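Local coordinates for nitrate regulatory protein (Klebsiella oxytoca, PDB 4AKK), which responds to nitrate and nitrite and binds the terminator in the nasF operon leader RNA, bringing about antitermination of nasFEDCBA transcription, at residues Ser121-Trp126 against Val170-Asp175; Leu166-Pro171 against Ala188-Met193; Thr107-Ala112 against Cys130-Leu135; Arg47-Gln52 against Ile177-Ile182; Ser67-Met72 against Ala100-Gln105. All blocks are in the same frame, centred on the assembly; numbering follows the deposited sequence.

Five contacts sample the helical NasR chain; four lie wholly within the nitrate- and nitrite-sensing region, and interaction 4 ties helix 37-52 to it. Along the chain, interaction 5 joins helices 56-85 and 92-117, interaction 3 joins helix 92-117 to 122-134, interaction 1 joins 122-134 to 169-173, and interaction 2 packs the 152-167/169-173 junction onto 180-212. Interactions 3 and 5 lie closest together, with centres 11 Å apart, and touch through Phe109 and Leu69; Leu166 of interaction 2 packs against both residues. Interaction 4 spans the longest sequence separation, its centre about 30 Å from that of interaction 5. Interactions 1, 3 and 4 also meet the second subunit, so bundle interior and dimer surface share neighbouring elements.

Interaction 1 (Ser121-Trp126 against Val170-Asp175)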
# COMPACT_ATOMS: atom_id res chain seq x y z
N SER A 121 -14.73 9.88 11.90
CA SER A 121 -14.79 10.23 10.49
C SER A 121 -15.86 9.40 9.79
O SER A 121 -16.31 8.38 10.31
CB SER A 121 -13.45 9.95 9.82
OG SER A 121 -13.23 8.55 9.77
N SER A 122 -16.25 9.85 8.61
CA SER A 122 -17.22 9.13 7.80
C SER A 122 -16.79 7.68 7.55
O SER A 122 -17.59 6.76 7.66
CB SER A 122 -17.44 9.86 6.47
OG SER A 122 -18.38 9.16 5.66
N ALA A 123 -15.52 7.48 7.21
CA ALA A 123 -15.05 6.12 6.95
C ALA A 123 -15.10 5.24 8.21
O ALA A 123 -15.46 4.07 8.14
CB ALA A 123 -13.64 6.16 6.36
N LEU A 124 -14.77 5.80 9.37
CA LEU A 124 -14.85 5.04 10.63
C LEU A 124 -16.29 4.65 10.94
O LEU A 124 -16.57 3.53 11.37
CB LEU A 124 -14.24 5.83 11.80
CG LEU A 124 -14.17 5.04 13.11
CD1 LEU A 124 -13.25 3.82 12.95
CD2 LEU A 124 -13.69 5.94 14.26
N CYS A 125 -17.21 5.59 10.72
CA CYS A 125 -18.63 5.28 10.83
C CYS A 125 -19.03 4.08 9.98
O CYS A 125 -19.78 3.21 10.44
CB CYS A 125 -19.47 6.49 10.45
SG CYS A 125 -19.29 7.89 11.58
N TRP A 126 -18.57 4.06 8.73
CA TRP A 126 -18.89 2.94 7.84
C TRP A 126 -18.34 1.61 8.37
O TRP A 126 -19.02 0.59 8.34
CB TRP A 126 -18.39 3.20 6.42
CG TRP A 126 -19.36 3.96 5.56
CD1 TRP A 126 -19.54 5.31 5.51
CD2 TRP A 126 -20.26 3.40 4.59
NE1 TRP A 126 -20.51 5.63 4.59
CE2 TRP A 126 -20.97 4.48 4.01
CE3 TRP A 126 -20.55 2.10 4.16
CZ2 TRP A 126 -21.94 4.30 3.01
CZ3 TRP A 126 -21.51 1.92 3.17
CH2 TRP A 126 -22.19 3.01 2.61
N VAL A 170 -9.95 -1.28 13.35
CA VAL A 170 -8.69 -0.84 13.98
C VAL A 170 -7.79 0.07 13.14
O VAL A 170 -7.41 1.14 13.60
CB VAL A 170 -7.88 -2.04 14.52
CG1 VAL A 170 -6.57 -1.55 15.12
CG2 VAL A 170 -8.68 -2.80 15.55
N PRO A 171 -7.45 -0.36 11.91
CA PRO A 171 -6.62 0.49 11.05
C PRO A 171 -7.31 1.81 10.74
O PRO A 171 -6.66 2.84 10.56
CB PRO A 171 -6.49 -0.34 9.75
CG PRO A 171 -6.86 -1.74 10.14
CD PRO A 171 -7.87 -1.60 11.23
N GLN A 172 -8.63 1.78 10.66
CA GLN A 172 -9.38 3.00 10.40
C GLN A 172 -9.24 3.96 11.56
O GLN A 172 -9.31 5.18 11.39
CB GLN A 172 -10.86 2.67 10.18
CG GLN A 172 -11.58 3.77 9.44
CD GLN A 172 -11.13 3.85 8.02
OE1 GLN A 172 -11.09 2.83 7.32
NE2 GLN A 172 -10.77 5.05 7.57
N LEU A 173 -9.05 3.41 12.76
CA LEU A 173 -8.81 4.21 13.95
C LEU A 173 -7.65 5.18 13.78
O LEU A 173 -7.67 6.27 14.35
CB LEU A 173 -8.57 3.31 15.17
CG LEU A 173 -9.81 2.78 15.87
CD1 LEU A 173 -9.44 2.13 17.19
CD2 LEU A 173 -10.81 3.90 16.08
N ASN A 174 -6.65 4.80 12.99
CA ASN A 174 -5.51 5.68 12.70
C ASN A 174 -5.80 6.94 11.88
O ASN A 174 -5.03 7.90 11.92
CB ASN A 174 -4.37 4.89 12.04
CG ASN A 174 -3.37 4.38 13.05
OD1 ASN A 174 -3.40 4.75 14.22
ND2 ASN A 174 -2.45 3.53 12.60
N ASP A 175 -6.89 6.94 11.12
CA ASP A 175 -7.23 8.10 10.29
C ASP A 175 -7.57 9.34 11.13
O ASP A 175 -7.79 10.43 10.60
CB ASP A 175 -8.36 7.78 9.28
CG ASP A 175 -9.76 7.78 9.92
OD1 ASP A 175 -9.92 8.30 11.04
OD2 ASP A 175 -10.71 7.27 9.28
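A shared carboxylate oxygen beside a leucine contact joins Ser121-Trp126 to Val170-Asp175, at the point where the N-terminus of helix 122-134 meets the short helix 169-173 of the nitrate-sensing region. Ser121 is the N-cap: its OG accepts from Leu124 N at 3.2 Å, and the same oxygen donates to Asp175 OD2 at 2.9 Å. With chi1 at 68°, OG lies between the backbone N and the carbonyl carbon, a crowded position within reach of both Leu124 N and Asp175. Gln172, one turn before Asp175, supplies a second donor, NE2 to OD2 at 2.8 Å and nearly straight at 174°. The serine comes to OD2 on the syn side and the amide on the anti side, from opposite faces of the carboxylate plane. The same NE2 lies 3.3 Å from Ala123 CB, while nearer the backbone Gln172 CG rests 3.7 Å from Leu124 CA as the two side chains run past each other in opposite directions. Beside the polar cluster, both methyls of Leu124 reach Leu173 CD2, CD1 at 4.0 Å, and Leu173 continues onto Leu62 and Ala63 of helix 56-85. Ala123 and Trp126 also face the second subunit. Two donors on one oxygen probably restrict the carboxylate's rotation, and its negative charge, set next to a capped helix N-terminus, is probably favoured by the helix dipole.

Interaction 2 (Leu166-Pro171 against Ala188-Met193)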
# COMPACT_ATOMS: atom_id res chain seq x y z
N LEU A 166 -14.78 -6.56 12.62
CA LEU A 166 -14.40 -5.95 13.89
C LEU A 166 -12.97 -5.48 13.78
O LEU A 166 -12.65 -4.35 14.14
CB LEU A 166 -14.55 -6.94 15.04
CG LEU A 166 -15.99 -7.16 15.50
CD1 LEU A 166 -16.08 -8.34 16.44
CD2 LEU A 166 -16.52 -5.88 16.15
N LEU A 167 -12.11 -6.35 13.26
CA LEU A 167 -10.70 -6.04 13.05
C LEU A 167 -10.47 -4.88 12.09
O LEU A 167 -9.54 -4.10 12.29
CB LEU A 167 -9.95 -7.28 12.53
CG LEU A 167 -9.73 -8.40 13.54
CD1 LEU A 167 -8.91 -9.52 12.91
CD2 LEU A 167 -9.05 -7.88 14.79
N ASN A 168 -11.31 -4.76 11.06
CA ASN A 168 -11.20 -3.69 10.09
C ASN A 168 -11.47 -2.32 10.70
O ASN A 168 -11.16 -1.29 10.10
CB ASN A 168 -12.15 -3.90 8.89
CG ASN A 168 -11.75 -5.08 8.00
OD1 ASN A 168 -10.63 -5.58 8.09
ND2 ASN A 168 -12.67 -5.52 7.15
N ILE A 169 -12.05 -2.29 11.89
CA ILE A 169 -12.23 -1.00 12.54
C ILE A 169 -10.87 -0.42 12.95
O ILE A 169 -10.66 0.79 12.87
CB ILE A 169 -13.11 -1.08 13.79
CG1 ILE A 169 -14.54 -1.50 13.42
CG2 ILE A 169 -13.09 0.26 14.53
CD1 ILE A 169 -15.42 -1.82 14.62
N VAL A 170 -9.95 -1.28 13.35
CA VAL A 170 -8.69 -0.84 13.98
C VAL A 170 -7.79 0.07 13.14
O VAL A 170 -7.41 1.14 13.60
CB VAL A 170 -7.88 -2.04 14.52
CG1 VAL A 170 -6.57 -1.55 15.12
CG2 VAL A 170 -8.68 -2.80 15.55
N PRO A 171 -7.45 -0.36 11.91
CA PRO A 171 -6.62 0.49 11.05
C PRO A 171 -7.31 1.81 10.74
O PRO A 171 -6.66 2.84 10.56
CB PRO A 171 -6.49 -0.34 9.75
CG PRO A 171 -6.86 -1.74 10.14
CD PRO A 171 -7.87 -1.60 11.23
N ALA A 188 1.17 -1.88 14.85
CA ALA A 188 1.84 -3.05 15.43
C ALA A 188 0.82 -3.99 16.08
O ALA A 188 0.89 -5.21 15.90
CB ALA A 188 2.90 -2.61 16.45
N LEU A 189 -0.11 -3.43 16.84
CA LEU A 189 -1.18 -4.20 17.46
C LEU A 189 -2.09 -4.87 16.43
O LEU A 189 -2.36 -6.07 16.50
CB LEU A 189 -2.01 -3.31 18.39
CG LEU A 189 -3.29 -3.94 18.94
CD1 LEU A 189 -2.96 -5.11 19.84
CD2 LEU A 189 -4.15 -2.90 19.68
N TYR A 190 -2.55 -4.08 15.46
CA TYR A 190 -3.40 -4.60 14.39
C TYR A 190 -2.68 -5.73 13.67
O TYR A 190 -3.28 -6.77 13.39
CB TYR A 190 -3.76 -3.49 13.39
CG TYR A 190 -4.41 -4.03 12.14
CD1 TYR A 190 -5.67 -4.60 12.19
CD2 TYR A 190 -3.75 -3.98 10.92
CE1 TYR A 190 -6.27 -5.10 11.06
CE2 TYR A 190 -4.35 -4.49 9.78
CZ TYR A 190 -5.61 -5.05 9.86
OH TYR A 190 -6.21 -5.56 8.74
N SER A 191 -1.40 -5.53 13.36
CA SER A 191 -0.63 -6.57 12.69
C SER A 191 -0.68 -7.83 13.52
O SER A 191 -0.91 -8.92 13.00
CB SER A 191 0.83 -6.15 12.51
OG SER A 191 0.92 -4.96 11.76
N PHE A 192 -0.46 -7.69 14.83
CA PHE A 192 -0.44 -8.83 15.72
C PHE A 192 -1.82 -9.49 15.79
O PHE A 192 -1.94 -10.71 15.72
CB PHE A 192 0.03 -8.40 17.11
CG PHE A 192 0.27 -9.54 18.05
CD1 PHE A 192 -0.79 -10.11 18.75
CD2 PHE A 192 1.54 -10.06 18.22
CE1 PHE A 192 -0.57 -11.16 19.62
CE2 PHE A 192 1.76 -11.12 19.09
CZ PHE A 192 0.70 -11.67 19.78
N MET A 193 -2.86 -8.67 15.94
CA MET A 193 -4.22 -9.17 16.05
C MET A 193 -4.57 -9.97 14.80
O MET A 193 -5.23 -11.01 14.86
CB MET A 193 -5.22 -8.01 16.22
CG MET A 193 -5.33 -7.42 17.64
SD MET A 193 -6.34 -5.90 17.75
CE MET A 193 -7.97 -6.59 17.62
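Pro171 and Tyr190 meet in a CH-pi contact inside the helical nitrate-sensing bundle, where the junction between helices 152-167 and 169-173 packs on helix 180-212. The proline CG stands over the centre of the tyrosine ring, 3.5 Å from its centroid and only 9° off the normal, the two side chains crossing at about a right angle. Tyr190 CG is anti to the backbone N, and chi1 of 169° sets it on the side of the junction. At the root of the same side chain, Val170 CG1 packs on Tyr190 CB at 3.8 Å; farther out, Leu167 O comes obliquely to Tyr190 CE1 at 3.6 Å. The phenol OH is bonded to Gln351 NE2 of helix 341-358, which also bonds Asn168 OD1, so one amide serves both sides of the contact. One turn on, Met193 is straight at chi2 but bends at chi3 (75°), which turns its terminal methyl toward the leucine: Met193 CE and Leu167 CD2 are 3.3 Å apart, tighter than usual for two carbons.

Interaction 3 (Thr107-Ala112 against Cys130-Leu135); sequences TRFYAA and CAVWYL
Leu135 lays its CD1 methyl against two aromatic side chains of helix 92-117, 3.7 Å from Phe109 CE2 and 4.0 Å from Tyr110 CZ, meeting both rings obliquely. Tyr110 and Leu135 reach toward each other tip to tip, the phenol OH coming to 3.5 Å from Leu135 CB. Val132, one turn earlier, adds a second methyl to the same pair of rings: CG2 lies near both ring planes, at the edge of each, 4.1 Å from Tyr110 CE1 and 4.2 Å from Phe109 CE2. Two successive residues of helix 92-117 thus grip two branched aliphatic side chains of Cys130-Leu135 by van der Waals contact. Phe109 continues into the bundle, onto Ile66 and Leu69 of helix 56-85 and Leu166 of helix 152-167, whereas Tyr110 and Val132 lie against Glu37 and Val38, respectively, of the second subunit.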
# COMPACT_ATOMS: atom_id res chain seq x y z
N THR A 107 -21.23 -6.03 25.35
CA THR A 107 -21.66 -4.93 26.20
C THR A 107 -20.55 -3.89 26.35
O THR A 107 -20.79 -2.70 26.17
CB THR A 107 -22.03 -5.45 27.59
OG1 THR A 107 -23.07 -6.42 27.45
CG2 THR A 107 -22.50 -4.31 28.49
N ARG A 108 -19.35 -4.35 26.69
CA ARG A 108 -18.22 -3.45 26.85
C ARG A 108 -17.86 -2.78 25.52
O ARG A 108 -17.49 -1.61 25.49
CB ARG A 108 -17.01 -4.21 27.38
CG ARG A 108 -17.15 -4.70 28.83
CD ARG A 108 -16.04 -5.71 29.15
NE ARG A 108 -15.84 -5.90 30.59
CZ ARG A 108 -14.90 -5.27 31.29
NH1 ARG A 108 -14.08 -4.40 30.70
NH2 ARG A 108 -14.77 -5.50 32.59
N PHE A 109 -17.95 -3.53 24.42
CA PHE A 109 -17.66 -3.01 23.08
C PHE A 109 -18.64 -1.91 22.71
O PHE A 109 -18.24 -0.84 22.22
CB PHE A 109 -17.72 -4.14 22.05
CG PHE A 109 -17.72 -3.67 20.61
CD1 PHE A 109 -16.56 -3.14 20.03
CD2 PHE A 109 -18.86 -3.78 19.83
CE1 PHE A 109 -16.55 -2.71 18.71
CE2 PHE A 109 -18.86 -3.35 18.49
CZ PHE A 109 -17.71 -2.82 17.93
N TYR A 110 -19.93 -2.17 22.93
CA TYR A 110 -20.99 -1.21 22.61
C TYR A 110 -20.82 0.06 23.46
O TYR A 110 -21.09 1.16 22.99
CB TYR A 110 -22.37 -1.84 22.83
CG TYR A 110 -22.83 -2.79 21.73
CD1 TYR A 110 -22.64 -2.47 20.40
CD2 TYR A 110 -23.47 -3.98 22.04
CE1 TYR A 110 -23.07 -3.33 19.39
CE2 TYR A 110 -23.90 -4.84 21.04
CZ TYR A 110 -23.69 -4.51 19.72
OH TYR A 110 -24.11 -5.34 18.71
N ALA A 111 -20.36 -0.12 24.69
CA ALA A 111 -20.09 1.01 25.58
C ALA A 111 -18.93 1.86 25.05
O ALA A 111 -19.03 3.09 24.97
CB ALA A 111 -19.79 0.53 26.99
N ALA A 112 -17.83 1.19 24.68
CA ALA A 112 -16.67 1.89 24.14
C ALA A 112 -16.99 2.64 22.84
O ALA A 112 -16.24 3.54 22.45
CB ALA A 112 -15.51 0.93 23.94
N CYS A 130 -20.71 -1.52 9.63
CA CYS A 130 -20.54 -2.85 9.05
C CYS A 130 -20.38 -3.91 10.14
O CYS A 130 -21.09 -4.91 10.15
CB CYS A 130 -19.32 -2.85 8.13
SG CYS A 130 -19.22 -4.18 6.93
N ALA A 131 -19.45 -3.67 11.06
CA ALA A 131 -19.20 -4.59 12.17
C ALA A 131 -20.44 -4.77 13.05
O ALA A 131 -20.79 -5.89 13.42
CB ALA A 131 -18.01 -4.10 13.01
N VAL A 132 -21.11 -3.67 13.37
CA VAL A 132 -22.32 -3.73 14.19
C VAL A 132 -23.52 -4.37 13.46
O VAL A 132 -24.45 -4.86 14.09
CB VAL A 132 -22.69 -2.33 14.72
CG1 VAL A 132 -24.11 -2.31 15.25
CG2 VAL A 132 -21.71 -1.91 15.80
N TRP A 133 -23.48 -4.36 12.13
CA TRP A 133 -24.55 -4.96 11.33
C TRP A 133 -24.60 -6.47 11.49
O TRP A 133 -25.68 -7.06 11.58
CB TRP A 133 -24.38 -4.59 9.85
CG TRP A 133 -25.31 -5.31 8.91
CD1 TRP A 133 -25.19 -6.60 8.48
CD2 TRP A 133 -26.48 -4.77 8.28
NE1 TRP A 133 -26.22 -6.90 7.62
CE2 TRP A 133 -27.02 -5.80 7.49
CE3 TRP A 133 -27.11 -3.53 8.32
CZ2 TRP A 133 -28.18 -5.61 6.73
CZ3 TRP A 133 -28.26 -3.35 7.57
CH2 TRP A 133 -28.79 -4.39 6.79
N TYR A 134 -23.43 -7.10 11.56
CA TYR A 134 -23.35 -8.55 11.69
C TYR A 134 -23.51 -9.07 13.11
O TYR A 134 -23.88 -10.23 13.30
CB TYR A 134 -22.01 -9.06 11.13
CG TYR A 134 -21.93 -9.00 9.63
CD1 TYR A 134 -22.46 -10.02 8.85
CD2 TYR A 134 -21.34 -7.93 9.00
CE1 TYR A 134 -22.39 -9.97 7.47
CE2 TYR A 134 -21.27 -7.86 7.62
CZ TYR A 134 -21.79 -8.88 6.86
OH TYR A 134 -21.72 -8.81 5.49
N LEU A 135 -23.20 -8.25 14.11
CA LEU A 135 -23.23 -8.71 15.49
C LEU A 135 -24.55 -9.36 15.94
O LEU A 135 -24.52 -10.40 16.59
CB LEU A 135 -22.80 -7.60 16.45
CG LEU A 135 -21.30 -7.30 16.39
CD1 LEU A 135 -20.91 -6.15 17.30
CD2 LEU A 135 -20.49 -8.55 16.73

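Interaction 4 (Arg47-Gln52 against Ile177-Ile182)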
# COMPACT_ATOMS: atom_id res chain seq x y z
N ARG A 47 -0.95 22.39 16.82
CA ARG A 47 -2.15 22.73 17.56
C ARG A 47 -3.26 21.69 17.37
O ARG A 47 -3.92 21.29 18.33
CB ARG A 47 -2.63 24.14 17.22
CG ARG A 47 -1.76 25.23 17.85
CD ARG A 47 -2.41 26.61 17.78
NE ARG A 47 -2.34 27.19 16.44
CZ ARG A 47 -1.42 28.07 16.05
NH1 ARG A 47 -0.49 28.48 16.90
NH2 ARG A 47 -1.44 28.54 14.80
N LEU A 48 -3.44 21.22 16.13
CA LEU A 48 -4.45 20.19 15.86
C LEU A 48 -4.08 18.89 16.55
O LEU A 48 -4.93 18.22 17.15
CB LEU A 48 -4.60 19.95 14.36
CG LEU A 48 -5.47 20.95 13.59
CD1 LEU A 48 -5.17 20.89 12.10
CD2 LEU A 48 -6.94 20.69 13.87
N GLN A 49 -2.80 18.53 16.48
CA GLN A 49 -2.32 17.32 17.13
C GLN A 49 -2.55 17.37 18.63
O GLN A 49 -3.01 16.39 19.24
CB GLN A 49 -0.84 17.10 16.82
CG GLN A 49 -0.21 16.00 17.65
CD GLN A 49 1.11 15.52 17.08
OE1 GLN A 49 1.33 15.79 15.80
NE2 GLN A 49 1.92 14.91 17.78
N LYS A 50 -2.24 18.51 19.23
CA LYS A 50 -2.47 18.73 20.66
C LYS A 50 -3.92 18.46 21.03
O LYS A 50 -4.20 17.84 22.05
CB LYS A 50 -2.12 20.18 21.05
CG LYS A 50 -0.74 20.36 21.65
CD LYS A 50 -0.71 19.94 23.11
CE LYS A 50 0.63 20.26 23.78
NZ LYS A 50 0.81 21.72 24.03
N GLN A 51 -4.83 18.94 20.19
CA GLN A 51 -6.26 18.75 20.41
C GLN A 51 -6.63 17.27 20.33
O GLN A 51 -7.45 16.78 21.10
CB GLN A 51 -7.05 19.55 19.37
CG GLN A 51 -8.56 19.34 19.45
CD GLN A 51 -9.29 19.96 18.27
OE1 GLN A 51 -8.72 20.74 17.50
NE2 GLN A 51 -10.57 19.63 18.13
N GLN A 52 -6.00 16.56 19.39
CA GLN A 52 -6.24 15.13 19.22
C GLN A 52 -5.84 14.29 20.43
O GLN A 52 -6.32 13.17 20.59
CB GLN A 52 -5.54 14.61 17.96
CG GLN A 52 -6.34 14.79 16.69
CD GLN A 52 -7.79 14.36 16.87
OE1 GLN A 52 -8.67 15.18 17.15
NE2 GLN A 52 -8.05 13.06 16.72
N ILE A 177 -5.73 9.64 14.25
CA ILE A 177 -4.64 9.64 15.21
C ILE A 177 -3.42 10.35 14.62
O ILE A 177 -2.77 9.83 13.71
CB ILE A 177 -4.26 8.22 15.65
CG1 ILE A 177 -5.45 7.55 16.33
CG2 ILE A 177 -3.05 8.25 16.56
CD1 ILE A 177 -5.12 6.23 16.99
N ASP A 178 -3.12 11.54 15.14
CA ASP A 178 -2.00 12.33 14.64
C ASP A 178 -0.66 11.92 15.27
O ASP A 178 0.38 11.98 14.61
CB ASP A 178 -2.27 13.83 14.84
CG ASP A 178 -3.42 14.34 13.97
OD1 ASP A 178 -3.65 13.77 12.88
OD2 ASP A 178 -4.09 15.32 14.38
N ASP A 179 -0.68 11.48 16.52
CA ASP A 179 0.56 11.08 17.18
C ASP A 179 1.28 9.91 16.51
O ASP A 179 0.72 8.83 16.40
CB ASP A 179 0.34 10.73 18.64
CG ASP A 179 1.65 10.57 19.38
OD1 ASP A 179 2.15 11.59 19.89
OD2 ASP A 179 2.21 9.45 19.42
N PRO A 180 2.54 10.12 16.13
CA PRO A 180 3.35 9.10 15.45
C PRO A 180 3.58 7.84 16.29
O PRO A 180 3.49 6.73 15.75
CB PRO A 180 4.70 9.80 15.22
CG PRO A 180 4.46 11.24 15.45
CD PRO A 180 3.30 11.34 16.40
N GLN A 181 3.89 7.99 17.57
CA GLN A 181 4.15 6.83 18.42
C GLN A 181 2.90 5.98 18.61
O GLN A 181 2.95 4.75 18.54
CB GLN A 181 4.68 7.25 19.80
CG GLN A 181 6.17 7.57 19.82
CD GLN A 181 6.45 9.05 19.65
OE1 GLN A 181 6.23 9.84 20.57
NE2 GLN A 181 6.92 9.43 18.46
N ILE A 182 1.77 6.63 18.85
CA ILE A 182 0.53 5.90 19.03
C ILE A 182 0.11 5.21 17.74
O ILE A 182 -0.25 4.04 17.74
CB ILE A 182 -0.58 6.80 19.55
CG1 ILE A 182 -0.11 7.50 20.83
CG2 ILE A 182 -1.84 6.00 19.82
CD1 ILE A 182 0.25 6.52 21.96
O HOH W 1 0.84 13.66 20.39
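The N-terminal cap of helix 180-212 lies against helix 37-52 through Gln49, Gln52 and the residues just ahead of the helix. The side chains of Asp178 and Gln49 pass in opposite directions, with Asp178 CB 4.1 Å from Gln49 CB. The Asp178 carboxylate comes over the glutamine backbone, its OD2 3.8 Å from Gln49 CA. Asp178 OD2 also meets Gln52 CG at 3.3 Å; that glutamine bends at chi2 (-46°), and its NE2 is bonded to the backbone O of Ser176, the residue preceding the Ile177-Ile182 segment. Asp179 is the N-cap proper: OD2 accepts from Ile182 N at 2.9 Å through its anti lone pair. The other oxygen, Asp179 OD1, accepts from a water at 2.5 Å, a short bond whose exact length is doubtful, and that water receives from Gln49 NE2 at 3.1 Å, while the amide and carboxylate planes stand 81° apart. Gln49 is extended beyond CG, which carries its amide out to the water and to Pro180, whose CD lies 4.1 Å from Gln49 NE2. Gln49 also packs on Ser122 of the second subunit, as does Asp178, and Leu48 touches Ala120 of that chain.

Interaction 5 (Ser67-Met72 against Ala100-Gln105). With EDO (1,2-ethanediol), chain E.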
# COMPACT_ATOMS: atom_id res chain seq x y z
N SER A 67 -10.21 -5.95 20.54
CA SER A 67 -9.31 -7.07 20.74
C SER A 67 -9.92 -8.15 21.63
O SER A 67 -9.80 -9.34 21.34
CB SER A 67 -8.01 -6.58 21.37
OG SER A 67 -7.17 -7.69 21.68
N ALA A 68 -10.55 -7.73 22.72
CA ALA A 68 -11.12 -8.67 23.68
C ALA A 68 -12.32 -9.40 23.09
O ALA A 68 -12.47 -10.61 23.26
CB ALA A 68 -11.51 -7.96 24.97
N LEU A 69 -13.18 -8.65 22.41
CA LEU A 69 -14.35 -9.24 21.76
C LEU A 69 -13.91 -10.26 20.70
O LEU A 69 -14.46 -11.34 20.61
CB LEU A 69 -15.22 -8.15 21.14
CG LEU A 69 -16.45 -8.61 20.35
CD1 LEU A 69 -17.37 -9.43 21.23
CD2 LEU A 69 -17.19 -7.42 19.77
N VAL A 70 -12.91 -9.89 19.91
CA VAL A 70 -12.41 -10.76 18.86
C VAL A 70 -11.87 -12.03 19.49
O VAL A 70 -12.08 -13.12 18.98
CB VAL A 70 -11.32 -10.05 18.00
CG1 VAL A 70 -10.46 -11.07 17.24
CG2 VAL A 70 -11.97 -9.06 17.04
N HIS A 71 -11.19 -11.89 20.63
CA HIS A 71 -10.62 -13.05 21.29
C HIS A 71 -11.70 -14.03 21.76
O HIS A 71 -11.61 -15.25 21.53
CB HIS A 71 -9.70 -12.65 22.45
CG HIS A 71 -9.10 -13.82 23.15
ND1 HIS A 71 -8.04 -14.54 22.63
CD2 HIS A 71 -9.42 -14.43 24.32
CE1 HIS A 71 -7.74 -15.53 23.45
NE2 HIS A 71 -8.56 -15.49 24.48
N MET A 72 -12.73 -13.51 22.42
CA MET A 72 -13.85 -14.34 22.85
C MET A 72 -14.55 -15.00 21.66
O MET A 72 -14.93 -16.17 21.73
CB MET A 72 -14.85 -13.53 23.68
CG MET A 72 -14.32 -12.98 25.03
SD MET A 72 -13.12 -13.93 26.03
CE MET A 72 -13.53 -15.65 25.76
N ALA A 100 -21.28 -16.80 26.57
CA ALA A 100 -21.51 -15.90 27.70
C ALA A 100 -20.44 -14.82 27.77
O ALA A 100 -20.73 -13.64 28.02
CB ALA A 100 -21.56 -16.69 29.02
N LEU A 101 -19.19 -15.23 27.56
CA LEU A 101 -18.06 -14.30 27.55
C LEU A 101 -18.15 -13.29 26.42
O LEU A 101 -17.83 -12.11 26.59
CB LEU A 101 -16.75 -15.07 27.45
CG LEU A 101 -16.46 -15.94 28.67
CD1 LEU A 101 -15.09 -16.58 28.54
CD2 LEU A 101 -16.54 -15.10 29.94
N VAL A 102 -18.57 -13.76 25.25
CA VAL A 102 -18.77 -12.88 24.10
C VAL A 102 -19.83 -11.82 24.43
O VAL A 102 -19.64 -10.63 24.16
CB VAL A 102 -19.24 -13.69 22.87
CG1 VAL A 102 -19.86 -12.76 21.85
CG2 VAL A 102 -18.09 -14.51 22.27
N ASP A 103 -20.94 -12.26 24.99
CA ASP A 103 -22.04 -11.35 25.31
C ASP A 103 -21.58 -10.29 26.31
O ASP A 103 -21.96 -9.12 26.21
CB ASP A 103 -23.22 -12.14 25.87
CG ASP A 103 -23.90 -13.00 24.82
OD1 ASP A 103 -23.62 -12.79 23.62
OD2 ASP A 103 -24.72 -13.86 25.20
N GLU A 104 -20.77 -10.72 27.26
CA GLU A 104 -20.15 -9.82 28.23
C GLU A 104 -19.25 -8.79 27.55
O GLU A 104 -19.28 -7.60 27.90
CB GLU A 104 -19.36 -10.63 29.25
CG GLU A 104 -18.30 -9.87 30.02
CD GLU A 104 -17.60 -10.74 31.05
OE1 GLU A 104 -18.25 -11.68 31.56
OE2 GLU A 104 -16.40 -10.51 31.33
N GLN A 105 -18.45 -9.23 26.59
CA GLN A 105 -17.58 -8.29 25.87
C GLN A 105 -18.36 -7.39 24.90
O GLN A 105 -17.97 -6.25 24.67
CB GLN A 105 -16.46 -9.02 25.13
CG GLN A 105 -15.50 -9.77 26.04
CD GLN A 105 -14.88 -8.86 27.10
OE1 GLN A 105 -14.80 -7.65 26.93
NE2 GLN A 105 -14.44 -9.46 28.21
C1 EDO E . -25.87 -12.01 21.03
O1 EDO E . -25.23 -11.24 22.06
C2 EDO E . -26.49 -11.10 19.97
O2 EDO E . -27.47 -11.84 19.22
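Met72 can be followed atom by atom across the antiparallel pair of helices 56-85 and 92-117, whose local axes run at 163° and come within 8.8 Å. Its CB sits 3.7 Å from Val102 CG2, which also leans on the methionine's own carbonyl. CG, anti to the carbonyl carbon (chi1 -65°), meets Gln105 CG at 3.6 Å. The chain then bends at chi2 and again at chi3, so that SD skirts Leu101 and CE comes to the same leucine, 3.3 Å from Leu101 CD1 and tighter than a normal carbon contact. One turn before Met72, Leu69 runs past Gln105 in the opposite direction, with CD1 4.0 Å from Gln105 CB. Ala68 CB meets the end of that glutamine, OE1 lying 3.8 Å away. On the side of helix 92-117 away from helix 56-85, Asp103 OD1 accepts from an ethanediol, probably from the crystallisation liquor, and forms a salt bridge with Arg142. Leu69 reaches Leu166 of helix 152-167 and Ala68 touches Arg294 of helix 277-312, while Val102 packs on Leu138 of helix 138-147, leaving the pair flanked by three further helices.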